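Local coordinates for protein relik capsid n-terminal domain (Oryctolagus cuniculus, PDB 2XGU) that probably builds the outer surface of the capsid shell of an ancient rabbit lentivirus, as the N-terminal domains of related lentiviral capsid proteins do, at residues T38-I43 and N53-V58; G93-T98 and G114-D119. All blocks are in the same frame, centred on the assembly; numbering follows the deposited sequence.

From the N terminus the chain makes a small β-hairpin (strands 2-5 and 8-11), then helix 16-29 and helix 34-43. Contact 1 joins the end of helix 34-43 to the end of helix 49-57, closing the nine residues between, a short turn and the start of helix 49-57. Helix 63-83 and a long loop follow, and contact 2 ties the end of that loop to the start of helix 118-134, closing fifteen residues that hold helices 99-102 and 109-112. The two closures come in series, neither nested nor crossed, with centres about 22 Å apart. Helix 118-134 links them: contact 2 sits at its start, and Phe40 of contact 1 packs farther along it, on Val128, Leu129 and Leu132.

Contact 1. Residues T38-I43 and N53-V58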
ATOM      1  N   THR A  38      -2.704  -3.933  -9.988  1.00 13.24           N
ATOM      2  CA  THR A  38      -1.446  -3.934 -10.715  1.00 11.90           C
ATOM      3  C   THR A  38      -1.500  -3.007 -11.944  1.00 11.93           C
ATOM      4  O   THR A  38      -0.581  -2.238 -12.209  1.00 12.82           O
ATOM      5  CB  THR A  38      -1.122  -5.346 -11.166  1.00 15.64           C
ATOM      6  OG1 THR A  38      -0.937  -6.166 -10.006  1.00 16.01           O
ATOM      7  CG2 THR A  38       0.135  -5.375 -12.015  1.00 19.08           C
ATOM      8  N   TYR A  39      -2.599  -3.086 -12.684  1.00 12.57           N
ATOM      9  CA  TYR A  39      -2.794  -2.234 -13.861  1.00 11.79           C
ATOM     10  C   TYR A  39      -2.718  -0.753 -13.491  1.00 11.70           C
ATOM     11  O   TYR A  39      -2.013   0.025 -14.151  1.00 11.52           O
ATOM     12  CB  TYR A  39      -4.150  -2.567 -14.504  1.00 11.43           C
ATOM     13  CG  TYR A  39      -4.468  -1.903 -15.839  1.00 11.44           C
ATOM     14  CD1 TYR A  39      -4.447  -2.646 -17.019  1.00 13.87           C
ATOM     15  CD2 TYR A  39      -4.835  -0.567 -15.916  1.00 12.69           C
ATOM     16  CE1 TYR A  39      -4.758  -2.073 -18.240  1.00 14.07           C
ATOM     17  CE2 TYR A  39      -5.152   0.018 -17.157  1.00 13.34           C
ATOM     18  CZ  TYR A  39      -5.108  -0.745 -18.298  1.00 13.31           C
ATOM     19  OH  TYR A  39      -5.427  -0.188 -19.518  1.00 13.67           O
ATOM     20  N   PHE A  40      -3.411  -0.359 -12.421  1.00 10.74           N
ATOM     21  CA  PHE A  40      -3.313   1.025 -11.991  1.00 11.94           C
ATOM     22  C   PHE A  40      -1.866   1.398 -11.634  1.00 10.52           C
ATOM     23  O   PHE A  40      -1.393   2.499 -11.958  1.00 11.19           O
ATOM     24  CB  PHE A  40      -4.251   1.301 -10.806  1.00 11.68           C
ATOM     25  CG  PHE A  40      -4.374   2.763 -10.475  1.00 15.21           C
ATOM     26  CD1 PHE A  40      -5.238   3.579 -11.188  1.00 21.01           C
ATOM     27  CD2 PHE A  40      -3.599   3.317  -9.477  1.00 18.85           C
ATOM     28  CE1 PHE A  40      -5.338   4.930 -10.882  1.00 22.30           C
ATOM     29  CE2 PHE A  40      -3.692   4.665  -9.179  1.00 21.56           C
ATOM     30  CZ  PHE A  40      -4.555   5.460  -9.881  1.00 20.44           C
ATOM     31  N   GLY A  41      -1.153   0.495 -10.955  1.00 12.18           N
ATOM     32  CA  GLY A  41       0.240   0.748 -10.619  1.00 11.36           C
ATOM     33  C   GLY A  41       1.097   1.031 -11.851  1.00 10.50           C
ATOM     34  O   GLY A  41       1.896   1.955 -11.859  1.00 12.93           O
ATOM     35  N   VAL A  42       0.913   0.237 -12.898  1.00 12.31           N
ATOM     36  CA  VAL A  42       1.672   0.379 -14.133  1.00 11.19           C
ATOM     37  C   VAL A  42       1.369   1.708 -14.842  1.00 13.35           C
ATOM     38  O   VAL A  42       2.279   2.450 -15.237  1.00 17.37           O
ATOM     39  CB  VAL A  42       1.415  -0.829 -15.085  1.00 15.80           C
ATOM     40  CG1 VAL A  42       2.055  -0.596 -16.450  1.00 16.74           C
ATOM     41  CG2 VAL A  42       1.935  -2.138 -14.470  1.00 16.38           C
ATOM     42  N   ILE A  43       0.088   2.033 -14.998  1.00 13.44           N
ATOM     43  CA  ILE A  43      -0.255   3.212 -15.794  1.00 14.53           C
ATOM     44  C   ILE A  43       0.006   4.540 -15.090  1.00 17.63           C
ATOM     45  O   ILE A  43       0.175   5.571 -15.751  1.00 17.07           O
ATOM     46  CB  ILE A  43      -1.731   3.191 -16.293  1.00 13.41           C
ATOM     47  CG1 ILE A  43      -2.712   3.332 -15.132  1.00 13.25           C
ATOM     48  CG2 ILE A  43      -1.998   1.938 -17.126  1.00 16.85           C
ATOM     49  CD1 ILE A  43      -4.145   3.538 -15.601  1.00 18.74           C
ATOM     50  N   ASN A  53      -6.691  11.706  -9.703  1.00 10.55           N
ATOM     51  CA  ASN A  53      -8.067  11.978  -9.332  1.00 11.38           C
ATOM     52  C   ASN A  53      -8.980  11.910 -10.541  1.00 15.45           C
ATOM     53  O   ASN A  53     -10.123  11.499 -10.430  1.00 14.49           O
ATOM     54  CB  ASN A  53      -8.175  13.322  -8.624  1.00 15.65           C
ATOM     55  CG  ASN A  53      -7.501  13.288  -7.268  1.00 15.50           C
ATOM     56  OD1 ASN A  53      -7.377  12.210  -6.676  1.00 17.75           O
ATOM     57  ND2 ASN A  53      -7.059  14.438  -6.778  1.00 18.17           N
ATOM     58  N   MET A  54      -8.448  12.286 -11.698  1.00 13.52           N
ATOM     59  CA  MET A  54      -9.211  12.228 -12.930  1.00 17.75           C
ATOM     60  C   MET A  54      -9.640  10.780 -13.175  1.00 14.25           C
ATOM     61  O   MET A  54     -10.819  10.494 -13.449  1.00 16.24           O
ATOM     62  CB  MET A  54      -8.326  12.739 -14.072  1.00 23.60           C
ATOM     63  CG  MET A  54      -8.993  13.662 -15.025  1.00 42.21           C
ATOM     64  SD  MET A  54     -10.216  12.717 -15.907  1.00 71.62           S
ATOM     65  CE  MET A  54      -9.325  11.226 -16.258  1.00 15.68           C
ATOM     66  N   LEU A  55      -8.700   9.851 -13.096  1.00 14.46           N
ATOM     67  CA  LEU A  55      -9.026   8.460 -13.391  1.00 16.46           C
ATOM     68  C   LEU A  55      -9.948   7.868 -12.336  1.00 20.46           C
ATOM     69  O   LEU A  55     -10.843   7.086 -12.662  1.00 18.89           O
ATOM     70  CB  LEU A  55      -7.772   7.598 -13.543  1.00 24.36           C
ATOM     71  CG  LEU A  55      -7.092   7.602 -14.916  1.00 25.42           C
ATOM     72  CD1 LEU A  55      -6.067   6.498 -14.972  1.00 26.83           C
ATOM     73  CD2 LEU A  55      -8.089   7.435 -16.040  1.00 23.34           C
ATOM     74  N   LEU A  56      -9.732   8.226 -11.074  1.00 16.09           N
ATOM     75  CA  LEU A  56     -10.609   7.752 -10.008  1.00 16.91           C
ATOM     76  C   LEU A  56     -12.028   8.275 -10.223  1.00 18.26           C
ATOM     77  O   LEU A  56     -13.006   7.533 -10.117  1.00 18.56           O
ATOM     78  CB  LEU A  56     -10.107   8.191  -8.627  1.00 18.45           C
ATOM     79  CG  LEU A  56      -8.799   7.584  -8.110  1.00 20.09           C
ATOM     80  CD1 LEU A  56      -8.440   8.178  -6.759  1.00 20.87           C
ATOM     81  CD2 LEU A  56      -8.911   6.069  -8.010  1.00 26.16           C
ATOM     82  N   ASN A  57     -12.130   9.561 -10.546  1.00 15.60           N
ATOM     83  CA  ASN A  57     -13.428  10.221 -10.627  1.00 15.81           C
ATOM     84  C   ASN A  57     -14.274   9.794 -11.821  1.00 17.67           C
ATOM     85  O   ASN A  57     -15.505   9.865 -11.764  1.00 19.17           O
ATOM     86  CB  ASN A  57     -13.242  11.736 -10.653  1.00 18.10           C
ATOM     87  CG  ASN A  57     -12.793  12.296  -9.307  1.00 23.91           C
ATOM     88  OD1 ASN A  57     -12.380  13.451  -9.214  1.00 31.60           O
ATOM     89  ND2 ASN A  57     -12.896  11.485  -8.262  1.00 21.76           N
ATOM     90  N   VAL A  58     -13.636   9.353 -12.902  1.00 15.12           N
ATOM     91  CA  VAL A  58     -14.403   8.940 -14.079  1.00 16.10           C
ATOM     92  C   VAL A  58     -14.822   7.478 -14.006  1.00 16.27           C
ATOM     93  O   VAL A  58     -15.570   7.000 -14.856  1.00 18.03           O
ATOM     94  CB  VAL A  58     -13.642   9.182 -15.410  1.00 21.96           C
ATOM     95  CG1 VAL A  58     -13.316  10.656 -15.580  1.00 38.05           C
ATOM     96  CG2 VAL A  58     -12.399   8.305 -15.483  1.00 21.45           C
TER
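Leu55 reaches from helix 49-57 toward Ile43 and Phe40 on helix 34-43. Its CB already lies near the Phe40 ring, 4.5 Å from Phe40 CE1. At CG the chain forks; chi1 of -84° sets CG beside the backbone N, and the CD1 branch is the one sent across to the other helix. That methyl makes the tightest touch, Leu55 CD1 to Ile43 CD1 at 3.6 Å, and it also comes obliquely to the ring, 4.4 Å from Phe40 CE1. Ile43 supplies its methyl by an extended arm: CG1 is tucked between N and the carbonyl carbon, and chi2 of 171° then carries CD1 outward. Leu56 sits more loosely nearby, its CD2 4.7 Å from Phe40 CE1. The Phe40 ring also meets Trp22 of helix 16-29 and side chains of helix 118-134, which places this contact in the hydrophobic core of the helical bundle that lentiviral capsid N-terminal domains share. Every group meeting here is hydrocarbon, so this patch contributes close packing and exclusion of water but no directional bond.

Contact 2. Residues G93-T98 and G114-D119; sequences GPVPLT and GPRFAD
Leu97 and Phe117 make the purely apolar part of this contact. The CD1 methyl of Leu97 approaches the ring obliquely, 3.7 Å from Phe117 CD1, and the two side chains cross at about a right angle. Leu97 CD2 comes to 4.1 Å from Phe117 CE1.

The segment that delivers Leu97 opens with a cis Gly93-Pro94 peptide bond. By its position after helix 63-83 and its Gly-Pro sequence, this loop probably matches the cyclophilin-binding loop of lentiviral capsids. Its end is hydrogen-bonded to Trp80, whose NE1 reaches Leu97 O, and Thr98 caps helix 99-102 through Gln101 N.

Van der Waals contacts between methyls and polar atoms of Arg116 form the other group. Leu97 CD1 lies 3.7 Å from Arg116 O, so one methyl touches both the ring and the carbonyl oxygen of the residue before it. In the Arg116 side chain CG is anti to the backbone N (chi1 -179°) and the chain runs extended from CG to NE, which carries its guanidinium across to the loop. Leu97 CD2 lies 4.0 Å from Arg116 NE, and Val95 CG2 comes to 4.1 Å from that same NE; both approach obliquely. Nearer its root, Arg116 CG lies over one face of the Phe117 ring, offset toward the rim. Arg116 NE is buried by the methyls and has no hydrogen-bond partner in the model.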
ATOM      1  N   GLY A  93      12.394  27.137   1.861  1.00 36.05           N
ATOM      2  CA  GLY A  93      12.095  25.890   1.178  1.00 36.27           C
ATOM      3  C   GLY A  93      13.157  24.818   1.370  1.00 37.96           C
ATOM      4  O   GLY A  93      14.212  25.080   1.947  1.00 39.07           O
ATOM      5  N   PRO A  94      12.879  23.594   0.894  1.00 32.84           N
ATOM      6  CA  PRO A  94      11.627  23.196   0.238  1.00 33.21           C
ATOM      7  C   PRO A  94      10.503  23.087   1.250  1.00 42.34           C
ATOM      8  O   PRO A  94      10.636  22.349   2.226  1.00 38.44           O
ATOM      9  CB  PRO A  94      11.935  21.796  -0.319  1.00 33.32           C
ATOM     10  CG  PRO A  94      13.360  21.509   0.012  1.00 35.64           C
ATOM     11  CD  PRO A  94      13.786  22.453   1.078  1.00 31.95           C
ATOM     12  N   VAL A  95       9.413  23.809   1.023  1.00 47.11           N
ATOM     13  CA  VAL A  95       8.280  23.773   1.939  1.00 48.66           C
ATOM     14  C   VAL A  95       7.501  22.473   1.771  1.00 38.81           C
ATOM     15  O   VAL A  95       7.056  22.155   0.666  1.00 34.72           O
ATOM     16  CB  VAL A  95       7.339  24.977   1.728  1.00 59.06           C
ATOM     17  CG1 VAL A  95       7.997  26.256   2.225  1.00 62.56           C
ATOM     18  CG2 VAL A  95       6.951  25.102   0.260  1.00 64.36           C
ATOM     19  N   PRO A  96       7.377  21.699   2.866  1.00 32.15           N
ATOM     20  CA  PRO A  96       6.597  20.461   2.937  1.00 29.10           C
ATOM     21  C   PRO A  96       5.113  20.771   2.783  1.00 29.22           C
ATOM     22  O   PRO A  96       4.693  21.917   2.991  1.00 29.50           O
ATOM     23  CB  PRO A  96       6.873  19.949   4.356  1.00 33.44           C
ATOM     24  CG  PRO A  96       8.104  20.617   4.784  1.00 35.93           C
ATOM     25  CD  PRO A  96       8.117  21.955   4.114  1.00 35.53           C
ATOM     26  N   LEU A  97       4.319  19.766   2.439  1.00 20.85           N
ATOM     27  CA  LEU A  97       2.962  20.039   2.005  1.00 21.75           C
ATOM     28  C   LEU A  97       1.879  19.473   2.916  1.00 22.04           C
ATOM     29  O   LEU A  97       2.130  18.552   3.697  1.00 25.14           O
ATOM     30  CB  LEU A  97       2.775  19.529   0.581  1.00 21.48           C
ATOM     31  CG  LEU A  97       3.716  20.189  -0.434  1.00 29.64           C
ATOM     32  CD1 LEU A  97       3.749  19.412  -1.732  1.00 30.59           C
ATOM     33  CD2 LEU A  97       3.312  21.630  -0.686  1.00 28.79           C
ATOM     34  N   THR A  98       0.688  20.062   2.840  1.00 17.65           N
ATOM     35  CA  THR A  98      -0.468  19.533   3.551  1.00 17.61           C
ATOM     36  C   THR A  98      -1.030  18.337   2.787  1.00 16.53           C
ATOM     37  O   THR A  98      -0.728  18.134   1.601  1.00 15.64           O
ATOM     38  CB  THR A  98      -1.600  20.564   3.664  1.00 18.90           C
ATOM     39  OG1 THR A  98      -2.130  20.818   2.357  1.00 20.59           O
ATOM     40  CG2 THR A  98      -1.102  21.877   4.282  1.00 20.80           C
ATOM     41  N   GLY A 114       4.029  20.911 -11.555  1.00 22.68           N
ATOM     42  CA  GLY A 114       5.222  21.687 -11.250  1.00 25.81           C
ATOM     43  C   GLY A 114       6.176  21.011 -10.281  1.00 26.98           C
ATOM     44  O   GLY A 114       5.796  20.085  -9.568  1.00 22.45           O
ATOM     45  N   PRO A 115       7.435  21.469 -10.258  1.00 24.69           N
ATOM     46  CA  PRO A 115       8.473  20.899  -9.391  1.00 27.62           C
ATOM     47  C   PRO A 115       8.098  20.901  -7.918  1.00 22.51           C
ATOM     48  O   PRO A 115       8.519  19.996  -7.197  1.00 23.73           O
ATOM     49  CB  PRO A 115       9.668  21.831  -9.619  1.00 31.82           C
ATOM     50  CG  PRO A 115       9.464  22.363 -10.988  1.00 34.58           C
ATOM     51  CD  PRO A 115       7.979  22.498 -11.162  1.00 25.04           C
ATOM     52  N   ARG A 116       7.330  21.892  -7.478  1.00 25.08           N
ATOM     53  CA  ARG A 116       6.925  21.990  -6.079  1.00 28.53           C
ATOM     54  C   ARG A 116       6.171  20.737  -5.631  1.00 24.33           C
ATOM     55  O   ARG A 116       6.138  20.412  -4.442  1.00 21.97           O
ATOM     56  CB  ARG A 116       6.052  23.230  -5.857  1.00 33.86           C
ATOM     57  CG  ARG A 116       5.612  23.428  -4.417  1.00 38.87           C
ATOM     58  CD  ARG A 116       4.665  24.616  -4.256  1.00 48.77           C
ATOM     59  NE  ARG A 116       4.298  24.817  -2.855  1.00 49.96           N
ATOM     60  CZ  ARG A 116       3.221  25.482  -2.450  1.00 54.72           C
ATOM     61  NH1 ARG A 116       2.392  26.013  -3.342  1.00 52.17           N
ATOM     62  NH2 ARG A 116       2.967  25.611  -1.153  1.00 53.19           N
ATOM     63  N   PHE A 117       5.559  20.049  -6.594  1.00 17.53           N
ATOM     64  CA  PHE A 117       4.717  18.894  -6.301  1.00 15.78           C
ATOM     65  C   PHE A 117       5.280  17.563  -6.814  1.00 16.28           C
ATOM     66  O   PHE A 117       4.582  16.552  -6.805  1.00 15.50           O
ATOM     67  CB  PHE A 117       3.298  19.131  -6.838  1.00 17.14           C
ATOM     68  CG  PHE A 117       2.600  20.294  -6.194  1.00 16.82           C
ATOM     69  CD1 PHE A 117       2.042  20.167  -4.936  1.00 23.57           C
ATOM     70  CD2 PHE A 117       2.502  21.508  -6.845  1.00 24.98           C
ATOM     71  CE1 PHE A 117       1.404  21.240  -4.331  1.00 26.73           C
ATOM     72  CE2 PHE A 117       1.857  22.582  -6.252  1.00 24.57           C
ATOM     73  CZ  PHE A 117       1.312  22.447  -4.991  1.00 23.36           C
ATOM     74  N   ALA A 118       6.546  17.549  -7.224  1.00 15.97           N
ATOM     75  CA  ALA A 118       7.159  16.338  -7.787  1.00 18.30           C
ATOM     76  C   ALA A 118       7.190  15.173  -6.797  1.00 16.03           C
ATOM     77  O   ALA A 118       6.741  14.066  -7.098  1.00 17.65           O
ATOM     78  CB  ALA A 118       8.563  16.640  -8.299  1.00 22.09           C
ATOM     79  N   ASP A 119       7.736  15.418  -5.611  1.00 16.25           N
ATOM     80  CA  ASP A 119       7.687  14.406  -4.570  1.00 14.75           C
ATOM     81  C   ASP A 119       6.236  14.150  -4.134  1.00 12.78           C
ATOM     82  O   ASP A 119       5.862  13.008  -3.856  1.00 14.15           O
ATOM     83  CB  ASP A 119       8.561  14.795  -3.381  1.00 14.85           C
ATOM     84  CG  ASP A 119       8.517  13.775  -2.276  1.00 19.22           C
ATOM     85  OD1 ASP A 119       8.914  12.613  -2.515  1.00 20.81           O
ATOM     86  OD2 ASP A 119       8.051  14.128  -1.182  1.00 16.93           O
TER